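Long-range contacts in probable glutamine-binding lipoprotein GlnH (GLNBP) (Mycobacterium tuberculosis, PDB 6H1U), which binds acidic amino acids such as glutamate or aspartate and, as a lipoprotein of solute-binding family 3, probably serves their transport: residues A[121-126]-A[231-236]; A[144-149]-A[204-209]; A[163-168]-A[186-191]; A[209-214]-A[269-274]. All coordinates share one frame; numbering follows the deposited sequence.

Interaction 1 of 4, residues A[121-126]-A[231-236]; sequences TMSITC and ADQPYG. With ASP (aspartic acid), chain B.
Ser-123 OG donates to Gln-233 OE1 at 2.7 Å, in the plane of the amide and on a lone pair of OE1. The same hydroxyl accepts from N of the bound aspartate, with Ser-123 OG and that N 2.9 Å apart. OG thus works as donor and acceptor at once. A chi1 of -65° sets it beside its own backbone N, where it can serve both partners. Gln-233 OE1 takes a second bond from Thr-171 OG1, and Gln-233 NE2 turns back to Ala-231 O. Both ends of the amide are therefore used.

The backbones join in a single bridge, Ser-123 with Tyr-235. Gly-236 N donates to Met-122 O at 2.9 Å. Ile-124 N donates to Pro-234 O at 2.8 Å. One water accepts from Met-122 N and donates to Gly-236 O. Beside this, Thr-121 CA lies over the face of the Tyr-235 ring, 3.6 Å from its centroid, as a CH-pi contact. The Tyr-235 hydroxyl is hydrogen-bonded to Asp-209.

The ligand completes the pairing. Its N donates to Thr-121 O at 2.7 Å. Thr-121 OG1 donates to ligand OD2 at 2.9 Å, and Ser-123 N to ligand OXT at 2.9 Å. With Asp-209 OD2 as a third acceptor, the ligand nitrogen meets oxygens alone among these bonds, which is consistent with recognition of a protonated alpha-amino group.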
loop_
_atom_site.group_PDB
_atom_site.type_symbol
_atom_site.label_atom_id
_atom_site.label_comp_id
_atom_site.label_asym_id
_atom_site.label_seq_id
_atom_site.Cartn_x
_atom_site.Cartn_y
_atom_site.Cartn_z
ATOM N N THR A 121 -2.297 -0.249 0.161
ATOM C CA THR A 121 -0.985 0.313 -0.179
ATOM C C THR A 121 -0.271 -0.502 -1.254
ATOM O O THR A 121 0.903 -0.837 -1.102
ATOM C CB THR A 121 -0.096 0.442 1.083
ATOM O OG1 THR A 121 0.109 -0.841 1.704
ATOM C CG2 THR A 121 -0.736 1.369 2.108
ATOM N N MET A 122 -0.949 -0.814 -2.358
ATOM C CA MET A 122 -0.464 -1.864 -3.249
ATOM C C MET A 122 0.358 -1.250 -4.383
ATOM O O MET A 122 -0.188 -0.701 -5.342
ATOM C CB MET A 122 -1.631 -2.699 -3.766
ATOM C CG MET A 122 -1.177 -4.003 -4.390
ATOM S SD MET A 122 -2.590 -5.036 -4.810
ATOM C CE MET A 122 -1.756 -6.498 -5.424
ATOM N N SER A 123 1.680 -1.373 -4.285
ATOM C CA SER A 123 2.556 -0.838 -5.323
ATOM C C SER A 123 2.327 -1.546 -6.644
ATOM O O SER A 123 2.247 -2.777 -6.695
ATOM C CB SER A 123 4.017 -0.984 -4.910
ATOM O OG SER A 123 4.259 -0.192 -3.772
ATOM N N ILE A 124 2.236 -0.749 -7.706
ATOM C CA ILE A 124 2.077 -1.245 -9.071
ATOM C C ILE A 124 3.449 -1.624 -9.605
ATOM O O ILE A 124 4.335 -0.768 -9.720
ATOM C CB ILE A 124 1.425 -0.177 -9.964
ATOM C CG1 ILE A 124 0.087 0.287 -9.382
ATOM C CG2 ILE A 124 1.239 -0.690 -11.388
ATOM C CD1 ILE A 124 -0.286 1.709 -9.862
ATOM N N THR A 125 3.626 -2.901 -9.947
ATOM C CA THR A 125 4.893 -3.385 -10.474
ATOM C C THR A 125 4.658 -4.224 -11.720
ATOM O O THR A 125 3.571 -4.768 -11.934
ATOM C CB THR A 125 5.666 -4.239 -9.464
ATOM O OG1 THR A 125 4.950 -5.456 -9.237
ATOM C CG2 THR A 125 5.832 -3.501 -8.140
ATOM N N CYS A 126 5.715 -4.328 -12.530
ATOM C CA CYS A 126 5.686 -5.202 -13.699
ATOM C C CYS A 126 5.397 -6.642 -13.315
ATOM O O CYS A 126 4.645 -7.341 -14.009
ATOM C CB CYS A 126 7.018 -5.108 -14.436
ATOM S SG CYS A 126 7.237 -3.476 -15.102
ATOM N N ALA A 231 13.258 3.450 -3.171
ATOM C CA ALA A 231 12.484 2.765 -4.199
ATOM C C ALA A 231 11.098 3.373 -4.309
ATOM O O ALA A 231 10.379 3.455 -3.308
ATOM C CB ALA A 231 12.356 1.270 -3.892
ATOM N N ASP A 232 10.707 3.757 -5.523
ATOM C CA ASP A 232 9.371 4.294 -5.761
ATOM C C ASP A 232 8.301 3.268 -5.426
ATOM O O ASP A 232 8.468 2.077 -5.694
ATOM C CB ASP A 232 9.230 4.697 -7.229
ATOM C CG ASP A 232 7.913 5.359 -7.519
ATOM O OD1 ASP A 232 7.548 6.272 -6.754
ATOM O OD2 ASP A 232 7.242 4.963 -8.500
ATOM N N GLN A 233 7.179 3.739 -4.872
ATOM C CA GLN A 233 6.049 2.879 -4.504
ATOM C C GLN A 233 4.753 3.518 -4.983
ATOM O O GLN A 233 4.053 4.191 -4.218
ATOM C CB GLN A 233 6.009 2.632 -2.991
ATOM C CG GLN A 233 7.344 2.170 -2.399
ATOM C CD GLN A 233 7.758 0.780 -2.886
ATOM O OE1 GLN A 233 6.914 -0.048 -3.216
ATOM N NE2 GLN A 233 9.070 0.520 -2.914
ATOM N N PRO A 234 4.398 3.323 -6.252
ATOM C CA PRO A 234 3.177 3.949 -6.778
ATOM C C PRO A 234 1.962 3.083 -6.493
ATOM O O PRO A 234 1.831 1.992 -7.059
ATOM C CB PRO A 234 3.466 4.056 -8.278
ATOM C CG PRO A 234 4.368 2.869 -8.573
ATOM C CD PRO A 234 5.109 2.532 -7.271
ATOM N N TYR A 235 1.068 3.542 -5.620
ATOM C CA TYR A 235 -0.066 2.713 -5.220
ATOM C C TYR A 235 -1.138 2.667 -6.293
ATOM O O TYR A 235 -1.526 3.696 -6.853
ATOM C CB TYR A 235 -0.731 3.236 -3.951
ATOM C CG TYR A 235 0.088 3.199 -2.697
ATOM C CD1 TYR A 235 1.349 2.619 -2.664
ATOM C CD2 TYR A 235 -0.413 3.761 -1.529
ATOM C CE1 TYR A 235 2.095 2.593 -1.468
ATOM C CE2 TYR A 235 0.325 3.740 -0.343
ATOM C CZ TYR A 235 1.575 3.165 -0.333
ATOM O OH TYR A 235 2.288 3.150 0.858
ATOM N N GLY A 236 -1.679 1.471 -6.513
ATOM C CA GLY A 236 -2.838 1.314 -7.366
ATOM C C GLY A 236 -3.889 0.473 -6.670
ATOM O O GLY A 236 -3.597 -0.290 -5.752
HETATM N N ASP B . 3.601 -0.754 -0.970
HETATM C CA ASP B . 4.466 -1.896 -0.700
HETATM C C ASP B . 3.950 -3.137 -1.418
HETATM O O ASP B . 4.401 -4.251 -1.139
HETATM C CB ASP B . 4.568 -2.155 0.820
HETATM C CG ASP B . 3.264 -2.649 1.420
HETATM O OD1 ASP B . 3.282 -3.116 2.579
HETATM O OD2 ASP B . 2.216 -2.560 0.753
HETATM O OXT ASP B . 3.070 -3.003 -2.280
HETATM O O HOH W 1 -3.774 -0.318 -2.972
#

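Interaction 2 of 4, residues A[144-149]-A[204-209]; sequences RILAPR and DAVSTD. With ASP (aspartic acid), chain B.
Leu-146 and Val-206 form an antiparallel hydrogen-bonded pair in a mixed sheet of this periplasmic-binding-protein fold. It is the tight, buried part of the contact. Leu-146 N donates to Val-206 O at 2.7 Å, nearly along the C=O axis. Val-206 N returns the bond to Leu-146 O at 3.0 Å. The two side chains share one face of the sheet, with their CB atoms 4.2 Å apart. Leu-213 and Val-217 of helix 210-219 touch Leu-146, while Trp-191 and Cys-194 of helix 191-199 touch Val-206. Ile-145, on the other face, brings CG2 to 4.2 Å from Ala-205 CB.

The contact loosens toward its ends, where Asp-204 and Arg-144 are partly exposed. Pro-148 CD only brushes Asp-204 O, and the Asp-204 carboxylate turns to a salt bridge with Arg-163. The guanidinium of Arg-144 bonds to Gly-227 O. Arg-144 N still donates to Thr-208 O at 2.9 Å, but the return bond from Thr-208 N to Arg-144 O is weak. That carbonyl has a stronger donor in Ser-207 OG, which sits 2.8 Å from Arg-144 O and 38° out of the carbonyl plane.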
loop_
_atom_site.group_PDB
_atom_site.type_symbol
_atom_site.label_atom_id
_atom_site.label_comp_id
_atom_site.label_asym_id
_atom_site.label_seq_id
_atom_site.Cartn_x
_atom_site.Cartn_y
_atom_site.Cartn_z
ATOM N N ARG A 144 11.752 4.133 2.688
ATOM C CA ARG A 144 12.778 4.757 3.527
ATOM C C ARG A 144 13.042 3.844 4.725
ATOM O O ARG A 144 12.707 2.653 4.719
ATOM C CB ARG A 144 12.358 6.191 3.894
ATOM C CG ARG A 144 12.121 7.076 2.642
ATOM C CD ARG A 144 11.940 8.542 2.972
ATOM N NE ARG A 144 13.138 9.103 3.586
ATOM C CZ ARG A 144 13.180 10.275 4.213
ATOM N NH1 ARG A 144 12.086 11.024 4.296
ATOM N NH2 ARG A 144 14.318 10.698 4.756
ATOM N N ILE A 145 13.680 4.389 5.768
ATOM C CA ILE A 145 14.117 3.617 6.928
ATOM C C ILE A 145 13.515 4.225 8.186
ATOM O O ILE A 145 13.474 5.448 8.329
ATOM C CB ILE A 145 15.656 3.595 7.043
ATOM C CG1 ILE A 145 16.275 2.967 5.786
ATOM C CG2 ILE A 145 16.102 2.865 8.307
ATOM C CD1 ILE A 145 17.769 3.257 5.630
ATOM N N LEU A 146 13.061 3.370 9.098
ATOM C CA LEU A 146 12.571 3.783 10.415
ATOM C C LEU A 146 13.512 3.246 11.487
ATOM O O LEU A 146 13.849 2.059 11.478
ATOM C CB LEU A 146 11.149 3.250 10.638
ATOM C CG LEU A 146 10.462 3.531 11.982
ATOM C CD1 LEU A 146 10.031 4.957 12.018
ATOM C CD2 LEU A 146 9.244 2.610 12.163
ATOM N N ALA A 147 13.945 4.111 12.402
ATOM C CA ALA A 147 14.886 3.702 13.433
ATOM C C ALA A 147 14.605 4.505 14.695
ATOM O O ALA A 147 14.018 5.590 14.629
ATOM C CB ALA A 147 16.338 3.911 12.980
ATOM N N PRO A 148 14.996 3.997 15.858
ATOM C CA PRO A 148 14.853 4.794 17.080
ATOM C C PRO A 148 15.735 6.028 17.014
ATOM O O PRO A 148 16.765 6.048 16.343
ATOM C CB PRO A 148 15.323 3.847 18.193
ATOM C CG PRO A 148 15.285 2.463 17.569
ATOM C CD PRO A 148 15.607 2.684 16.126
ATOM N N ARG A 149 15.328 7.062 17.755
ATOM C CA ARG A 149 16.060 8.328 17.735
ATOM C C ARG A 149 17.477 8.215 18.271
ATOM O O ARG A 149 18.305 9.079 17.968
ATOM C CB ARG A 149 15.304 9.398 18.532
ATOM C CG ARG A 149 14.180 10.022 17.740
ATOM C CD ARG A 149 13.224 10.809 18.626
ATOM N NE ARG A 149 12.157 11.376 17.801
ATOM C CZ ARG A 149 12.271 12.518 17.131
ATOM N NH1 ARG A 149 13.396 13.231 17.219
ATOM N NH2 ARG A 149 11.256 12.956 16.388
ATOM N N ASP A 204 16.554 -3.901 14.683
ATOM C CA ASP A 204 17.221 -2.609 14.749
ATOM C C ASP A 204 16.561 -1.520 13.913
ATOM O O ASP A 204 16.721 -0.336 14.232
ATOM C CB ASP A 204 18.677 -2.764 14.307
ATOM C CG ASP A 204 19.409 -3.775 15.151
ATOM O OD1 ASP A 204 19.349 -3.622 16.386
ATOM O OD2 ASP A 204 19.985 -4.736 14.596
ATOM N N ALA A 205 15.841 -1.885 12.852
ATOM C CA ALA A 205 15.247 -0.909 11.950
ATOM C C ALA A 205 14.162 -1.598 11.136
ATOM O O ALA A 205 14.122 -2.825 11.037
ATOM C CB ALA A 205 16.290 -0.289 11.014
ATOM N N VAL A 206 13.292 -0.781 10.557
ATOM C CA VAL A 206 12.244 -1.213 9.634
ATOM C C VAL A 206 12.424 -0.437 8.337
ATOM O O VAL A 206 12.670 0.772 8.372
ATOM C CB VAL A 206 10.843 -0.934 10.226
ATOM C CG1 VAL A 206 9.735 -1.504 9.334
ATOM C CG2 VAL A 206 10.752 -1.457 11.669
ATOM N N SER A 207 12.253 -1.094 7.189
ATOM C CA SER A 207 12.317 -0.353 5.930
ATOM C C SER A 207 11.101 -0.672 5.071
ATOM O O SER A 207 10.898 -1.831 4.691
ATOM C CB SER A 207 13.607 -0.648 5.156
ATOM O OG SER A 207 13.623 0.101 3.952
ATOM N N THR A 208 10.298 0.351 4.776
ATOM C CA THR A 208 9.177 0.242 3.843
ATOM C C THR A 208 8.755 1.649 3.429
ATOM O O THR A 208 9.468 2.628 3.683
ATOM C CB THR A 208 8.014 -0.564 4.449
ATOM O OG1 THR A 208 7.029 -0.852 3.438
ATOM C CG2 THR A 208 7.335 0.170 5.603
ATOM N N ASP A 209 7.600 1.734 2.761
ATOM C CA ASP A 209 7.038 3.000 2.293
ATOM C C ASP A 209 7.046 4.046 3.399
ATOM O O ASP A 209 6.596 3.775 4.517
ATOM C CB ASP A 209 5.588 2.803 1.850
ATOM C CG ASP A 209 5.394 1.673 0.852
ATOM O OD1 ASP A 209 6.361 1.020 0.417
ATOM O OD2 ASP A 209 4.220 1.450 0.502
HETATM N N ASP B . 3.601 -0.754 -0.970
HETATM C CA ASP B . 4.466 -1.896 -0.700
HETATM C C ASP B . 3.950 -3.137 -1.418
HETATM O O ASP B . 4.401 -4.251 -1.139
HETATM C CB ASP B . 4.568 -2.155 0.820
HETATM C CG ASP B . 3.264 -2.649 1.420
HETATM O OD1 ASP B . 3.282 -3.116 2.579
HETATM O OD2 ASP B . 2.216 -2.560 0.753
HETATM O OXT ASP B . 3.070 -3.003 -2.280
#

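Interaction 3 of 4, residues A[163-168]-A[186-191]; sequences RVCVAR and VSVVNW. With ASP (aspartic acid), chain B.
Arg-168 folds back over Ser-187 and Val-188 at the end of two parallel strands. Its CB lies 3.8 Å from Val-188 O. CG passes 3.4 Å from Ser-187 OG, and CD stays close to the same oxygen. The chain then bends at chi3 (-75°), which brings the guanidinium round to lie over the backbone of Val-188 and Val-189. CZ has Val-188 C above one face of the group. Arg-168 NH1 donates to Ser-187 OG at 2.8 Å, with the oxygen in the guanidinium plane. Arg-168 NH2 ends against Val-189 CG2 at 3.6 Å and also bonds to Gly-6 O.

Between the strands, backbone bonds alternate, from Val-186 N to Val-164 O through to Arg-168 N to Val-188 O. Trp-191 follows the second strand, and Ala-167 CB of the first sits over its five-membered ring, 3.8 Å from the centroid. Trp-191 NE1 donates to OD1 of the bound aspartate at 2.7 Å, with that oxygen in the plane of the indole. Asn-190 OD1 caps the new helix at Asp-193 N.

Strand 163-167, helix 171-176 and strand 184-188 make a beta-alpha-beta crossover, with a ligand-binding residue just beyond the C-terminal end of its second strand.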
loop_
_atom_site.group_PDB
_atom_site.type_symbol
_atom_site.label_atom_id
_atom_site.label_comp_id
_atom_site.label_asym_id
_atom_site.label_seq_id
_atom_site.Cartn_x
_atom_site.Cartn_y
_atom_site.Cartn_z
ATOM N N ARG A 163 19.669 -5.916 12.019
ATOM C CA ARG A 163 18.410 -6.650 11.922
ATOM C C ARG A 163 17.338 -5.716 11.383
ATOM O O ARG A 163 16.940 -4.762 12.056
ATOM C CB ARG A 163 18.004 -7.224 13.276
ATOM C CG ARG A 163 18.962 -8.284 13.793
ATOM C CD ARG A 163 18.759 -8.523 15.275
ATOM N NE ARG A 163 18.883 -7.281 16.028
ATOM C CZ ARG A 163 18.547 -7.143 17.306
ATOM N NH1 ARG A 163 18.066 -8.178 17.979
ATOM N NH2 ARG A 163 18.689 -5.970 17.906
ATOM N N VAL A 164 16.858 -6.008 10.178
ATOM C CA VAL A 164 15.858 -5.194 9.494
ATOM C C VAL A 164 14.596 -6.026 9.325
ATOM O O VAL A 164 14.648 -7.152 8.822
ATOM C CB VAL A 164 16.377 -4.700 8.134
ATOM C CG1 VAL A 164 15.322 -3.849 7.431
ATOM C CG2 VAL A 164 17.669 -3.908 8.323
ATOM N N CYS A 165 13.467 -5.461 9.722
ATOM C CA CYS A 165 12.193 -6.159 9.690
ATOM C C CYS A 165 11.424 -5.771 8.436
ATOM O O CYS A 165 11.398 -4.598 8.054
ATOM C CB CYS A 165 11.377 -5.793 10.925
ATOM S SG CYS A 165 9.797 -6.622 11.113
ATOM N N VAL A 166 10.804 -6.762 7.803
ATOM C CA VAL A 166 9.971 -6.530 6.632
ATOM C C VAL A 166 8.761 -7.443 6.726
ATOM O O VAL A 166 8.842 -8.563 7.227
ATOM C CB VAL A 166 10.712 -6.790 5.301
ATOM C CG1 VAL A 166 11.767 -5.714 5.043
ATOM C CG2 VAL A 166 11.318 -8.189 5.302
ATOM N N ALA A 167 7.620 -6.946 6.256
ATOM C CA ALA A 167 6.440 -7.794 6.149
ATOM C C ALA A 167 6.553 -8.682 4.916
ATOM O O ALA A 167 6.994 -8.239 3.852
ATOM C CB ALA A 167 5.167 -6.945 6.065
ATOM N N ARG A 168 6.160 -9.945 5.063
ATOM C CA ARG A 168 6.198 -10.855 3.925
ATOM C C ARG A 168 5.219 -10.407 2.844
ATOM O O ARG A 168 4.161 -9.836 3.123
ATOM C CB ARG A 168 5.886 -12.285 4.377
ATOM C CG ARG A 168 7.025 -12.859 5.227
ATOM C CD ARG A 168 6.860 -14.334 5.541
ATOM N NE ARG A 168 5.841 -14.579 6.553
ATOM C CZ ARG A 168 6.069 -14.484 7.859
ATOM N NH1 ARG A 168 7.268 -14.124 8.286
ATOM N NH2 ARG A 168 5.104 -14.746 8.735
ATOM N N VAL A 186 14.501 -10.093 9.006
ATOM C CA VAL A 186 13.510 -10.663 9.904
ATOM C C VAL A 186 12.160 -10.377 9.271
ATOM O O VAL A 186 11.845 -9.217 8.990
ATOM C CB VAL A 186 13.613 -10.048 11.312
ATOM C CG1 VAL A 186 12.507 -10.567 12.224
ATOM C CG2 VAL A 186 15.005 -10.316 11.908
ATOM N N SER A 187 11.369 -11.413 9.008
ATOM C CA SER A 187 10.100 -11.158 8.340
ATOM C C SER A 187 8.927 -11.491 9.254
ATOM O O SER A 187 9.026 -12.340 10.148
ATOM C CB SER A 187 9.988 -11.925 7.015
ATOM O OG SER A 187 9.756 -13.289 7.228
ATOM N N VAL A 188 7.825 -10.765 9.035
ATOM C CA VAL A 188 6.627 -10.847 9.856
ATOM C C VAL A 188 5.404 -10.750 8.952
ATOM O O VAL A 188 5.502 -10.504 7.747
ATOM C CB VAL A 188 6.584 -9.743 10.932
ATOM C CG1 VAL A 188 7.709 -9.945 11.957
ATOM C CG2 VAL A 188 6.679 -8.388 10.288
ATOM N N VAL A 189 4.234 -10.935 9.561
ATOM C CA VAL A 189 2.994 -10.905 8.788
ATOM C C VAL A 189 2.639 -9.479 8.370
ATOM O O VAL A 189 2.194 -9.247 7.238
ATOM C CB VAL A 189 1.858 -11.561 9.589
ATOM C CG1 VAL A 189 0.524 -11.403 8.860
ATOM C CG2 VAL A 189 2.181 -13.030 9.839
ATOM N N ASN A 190 2.800 -8.497 9.263
ATOM C CA ASN A 190 2.399 -7.129 8.942
ATOM C C ASN A 190 3.331 -6.107 9.584
ATOM O O ASN A 190 4.130 -6.416 10.474
ATOM C CB ASN A 190 0.946 -6.857 9.351
ATOM C CG ASN A 190 0.701 -7.114 10.813
ATOM O OD1 ASN A 190 1.364 -6.532 11.669
ATOM N ND2 ASN A 190 -0.264 -7.980 11.113
ATOM N N TRP A 191 3.210 -4.861 9.117
ATOM C CA TRP A 191 4.140 -3.821 9.545
ATOM C C TRP A 191 3.935 -3.453 11.007
ATOM O O TRP A 191 4.896 -3.048 11.675
ATOM C CB TRP A 191 4.016 -2.590 8.638
ATOM C CG TRP A 191 4.491 -2.883 7.242
ATOM C CD1 TRP A 191 3.718 -2.977 6.111
ATOM C CD2 TRP A 191 5.833 -3.177 6.836
ATOM N NE1 TRP A 191 4.507 -3.283 5.023
ATOM C CE2 TRP A 191 5.807 -3.415 5.441
ATOM C CE3 TRP A 191 7.061 -3.241 7.508
ATOM C CZ2 TRP A 191 6.956 -3.731 4.717
ATOM C CZ3 TRP A 191 8.202 -3.540 6.787
ATOM C CH2 TRP A 191 8.142 -3.781 5.401
HETATM N N ASP B . 3.601 -0.754 -0.970
HETATM C CA ASP B . 4.466 -1.896 -0.700
HETATM C C ASP B . 3.950 -3.137 -1.418
HETATM O O ASP B . 4.401 -4.251 -1.139
HETATM C CB ASP B . 4.568 -2.155 0.820
HETATM C CG ASP B . 3.264 -2.649 1.420
HETATM O OD1 ASP B . 3.282 -3.116 2.579
HETATM O OD2 ASP B . 2.216 -2.560 0.753
HETATM O OXT ASP B . 3.070 -3.003 -2.280
HETATM O O HOH W 2 2.261 -10.596 4.813
#

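Interaction 4 of 4, residues A[209-214]-A[269-274]; sequences DDTILA and KWLTVL. With ASP (aspartic acid), chain B.
The first turn of helix 210-219, next to the ligand-binding residue Asp-209, packs through Thr-211 and Ala-214 on Leu-274 and Val-273. These lie in the short 3-10 segment that follows helix 262-270. The contact is apolar, with no hydrogen bond across it.

Leu-274 carries most of it. Its two methyl branches meet different residues of the helix. Leu-274 CD1 reaches Thr-211 CA at 3.9 Å, and the Leu-274 and Thr-211 side chains cross at a slant. Leu-274 CD2 lies 3.9 Å from Ala-214 CB and also approaches Asp-210 O. Val-273 CG2 touches the same Ala-214 CB at 3.9 Å. Leu-271 adds a looser contact, CD2 to Thr-211 CG2 at 4.3 Å. The turn carrying these side chains is closed by Leu-274 N to Leu-271 O at 3.0 Å.

Thr-211 has two different sides. With chi1 at 46°, OG1 lies between the backbone N and the carbonyl carbon and bonds to Tyr-235 OH, while CG2, anti to the carbonyl carbon, meets the leucines. Asp-210 OD1 bonds to Asn-142 N. Asp-209, just before the helix, holds the ligand amino group. Farther along, Ile-212 CD1 lies 3.6 Å from ligand OD1.

The helix thus has a ligand side and a packed side. A helix starting directly at a binding residue, with another side covered by Leu-271 and the 3-10 segment after helix 262-270, fits the cleft of a family 3 solute-binding protein.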
loop_
_atom_site.group_PDB
_atom_site.type_symbol
_atom_site.label_atom_id
_atom_site.label_comp_id
_atom_site.label_asym_id
_atom_site.label_seq_id
_atom_site.Cartn_x
_atom_site.Cartn_y
_atom_site.Cartn_z
ATOM N N ASP A 209 7.600 1.734 2.761
ATOM C CA ASP A 209 7.038 3.000 2.293
ATOM C C ASP A 209 7.046 4.046 3.399
ATOM O O ASP A 209 6.596 3.775 4.517
ATOM C CB ASP A 209 5.588 2.803 1.850
ATOM C CG ASP A 209 5.394 1.673 0.852
ATOM O OD1 ASP A 209 6.361 1.020 0.417
ATOM O OD2 ASP A 209 4.220 1.450 0.502
ATOM N N ASP A 210 7.497 5.270 3.066
ATOM C CA ASP A 210 7.524 6.327 4.077
ATOM C C ASP A 210 6.128 6.651 4.603
ATOM O O ASP A 210 5.980 7.079 5.755
ATOM C CB ASP A 210 8.221 7.590 3.535
ATOM C CG ASP A 210 7.651 8.111 2.206
ATOM O OD1 ASP A 210 6.729 7.523 1.597
ATOM O OD2 ASP A 210 8.173 9.149 1.748
ATOM N N THR A 211 5.101 6.454 3.776
ATOM C CA THR A 211 3.713 6.587 4.210
ATOM C C THR A 211 3.384 5.619 5.346
ATOM O O THR A 211 2.812 6.013 6.372
ATOM C CB THR A 211 2.800 6.314 3.014
ATOM O OG1 THR A 211 3.283 5.134 2.364
ATOM C CG2 THR A 211 2.833 7.467 2.032
ATOM N N ILE A 212 3.692 4.332 5.151
ATOM C CA ILE A 212 3.475 3.324 6.186
ATOM C C ILE A 212 4.326 3.631 7.411
ATOM O O ILE A 212 3.854 3.545 8.553
ATOM C CB ILE A 212 3.789 1.925 5.624
ATOM C CG1 ILE A 212 2.820 1.596 4.472
ATOM C CG2 ILE A 212 3.750 0.870 6.736
ATOM C CD1 ILE A 212 3.068 0.236 3.855
ATOM N N LEU A 213 5.589 3.995 7.191
ATOM C CA LEU A 213 6.464 4.331 8.311
ATOM C C LEU A 213 5.913 5.506 9.112
ATOM O O LEU A 213 6.019 5.529 10.347
ATOM C CB LEU A 213 7.869 4.649 7.804
ATOM C CG LEU A 213 8.637 3.491 7.163
ATOM C CD1 LEU A 213 10.040 3.957 6.833
ATOM C CD2 LEU A 213 8.653 2.287 8.101
ATOM N N ALA A 214 5.317 6.490 8.432
ATOM C CA ALA A 214 4.747 7.630 9.144
ATOM C C ALA A 214 3.650 7.188 10.103
ATOM O O ALA A 214 3.520 7.733 11.207
ATOM C CB ALA A 214 4.210 8.658 8.145
ATOM N N LYS A 269 -5.889 15.057 5.479
ATOM C CA LYS A 269 -6.415 14.367 6.641
ATOM C C LYS A 269 -5.421 13.359 7.192
ATOM O O LYS A 269 -5.218 13.275 8.409
ATOM C CB LYS A 269 -7.701 13.663 6.276
ATOM C CG LYS A 269 -8.309 13.079 7.477
ATOM C CD LYS A 269 -9.762 13.049 7.235
ATOM C CE LYS A 269 -10.347 11.706 7.517
ATOM N NZ LYS A 269 -11.317 11.458 6.413
ATOM N N TRP A 270 -4.784 12.592 6.313
ATOM C CA TRP A 270 -4.069 11.398 6.738
ATOM C C TRP A 270 -2.557 11.518 6.694
ATOM O O TRP A 270 -1.887 10.829 7.468
ATOM C CB TRP A 270 -4.506 10.196 5.881
ATOM C CG TRP A 270 -5.961 9.857 6.080
ATOM C CD1 TRP A 270 -6.973 9.946 5.145
ATOM C CD2 TRP A 270 -6.573 9.398 7.288
ATOM N NE1 TRP A 270 -8.164 9.558 5.707
ATOM C CE2 TRP A 270 -7.949 9.220 7.020
ATOM C CE3 TRP A 270 -6.088 9.112 8.574
ATOM C CZ2 TRP A 270 -8.846 8.770 7.990
ATOM C CZ3 TRP A 270 -6.987 8.669 9.541
ATOM C CH2 TRP A 270 -8.353 8.508 9.239
ATOM N N LEU A 271 -1.989 12.378 5.840
ATOM C CA LEU A 271 -0.560 12.266 5.552
ATOM C C LEU A 271 0.213 13.568 5.748
ATOM O O LEU A 271 1.360 13.662 5.300
ATOM C CB LEU A 271 -0.351 11.725 4.132
ATOM C CG LEU A 271 -0.852 10.288 3.942
ATOM C CD1 LEU A 271 -0.879 9.908 2.451
ATOM C CD2 LEU A 271 0.029 9.329 4.724
ATOM N N THR A 272 -0.360 14.569 6.431
ATOM C CA THR A 272 0.350 15.842 6.541
ATOM C C THR A 272 1.616 15.733 7.380
ATOM O O THR A 272 2.464 16.625 7.308
ATOM C CB THR A 272 -0.526 16.942 7.148
ATOM O OG1 THR A 272 -1.160 16.463 8.338
ATOM C CG2 THR A 272 -1.557 17.386 6.168
ATOM N N VAL A 273 1.777 14.666 8.168
ATOM C CA VAL A 273 3.024 14.541 8.913
ATOM C C VAL A 273 4.222 14.373 7.987
ATOM O O VAL A 273 5.362 14.566 8.424
ATOM C CB VAL A 273 2.969 13.374 9.916
ATOM C CG1 VAL A 273 1.954 13.668 11.007
ATOM C CG2 VAL A 273 2.681 12.068 9.206
ATOM N N LEU A 274 3.998 14.019 6.718
ATOM C CA LEU A 274 5.104 13.899 5.781
ATOM C C LEU A 274 5.416 15.210 5.080
ATOM O O LEU A 274 6.464 15.311 4.430
ATOM C CB LEU A 274 4.804 12.822 4.728
ATOM C CG LEU A 274 4.837 11.380 5.237
ATOM C CD1 LEU A 274 4.456 10.413 4.117
ATOM C CD2 LEU A 274 6.207 11.039 5.812
HETATM N N ASP B . 3.601 -0.754 -0.970
HETATM C CA ASP B . 4.466 -1.896 -0.700
HETATM C C ASP B . 3.950 -3.137 -1.418
HETATM O O ASP B . 4.401 -4.251 -1.139
HETATM C CB ASP B . 4.568 -2.155 0.820
HETATM C CG ASP B . 3.264 -2.649 1.420
HETATM O OD1 ASP B . 3.282 -3.116 2.579
HETATM O OD2 ASP B . 2.216 -2.560 0.753
HETATM O OXT ASP B . 3.070 -3.003 -2.280
#

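Overall arrangement
All four contacts reach the bound aspartate. Interactions 2 and 3 are neighbours in the main sheet, with centres about 11 Å apart. Ala-205 O accepts from Cys-165 N at 3.0 Å, and Thr-208 OG1 packs on Trp-191 CZ2. Interaction 2 runs into interaction 4 through their shared Asp-209, and Leu-213 of helix 210-219 packs against Leu-146 CB and Thr-208 O. Interaction 1 meets this group at the ligand site. Tyr-235 OH lies 2.6 Å from Asp-209 OD2 and 2.7 Å from Thr-211 OG1. Interactions 1 and 3 do not touch; their nearest atoms are about 6 Å apart, yet both bind the ligand. Along the chain, interaction 3 is nested within interaction 2, and both within interaction 1.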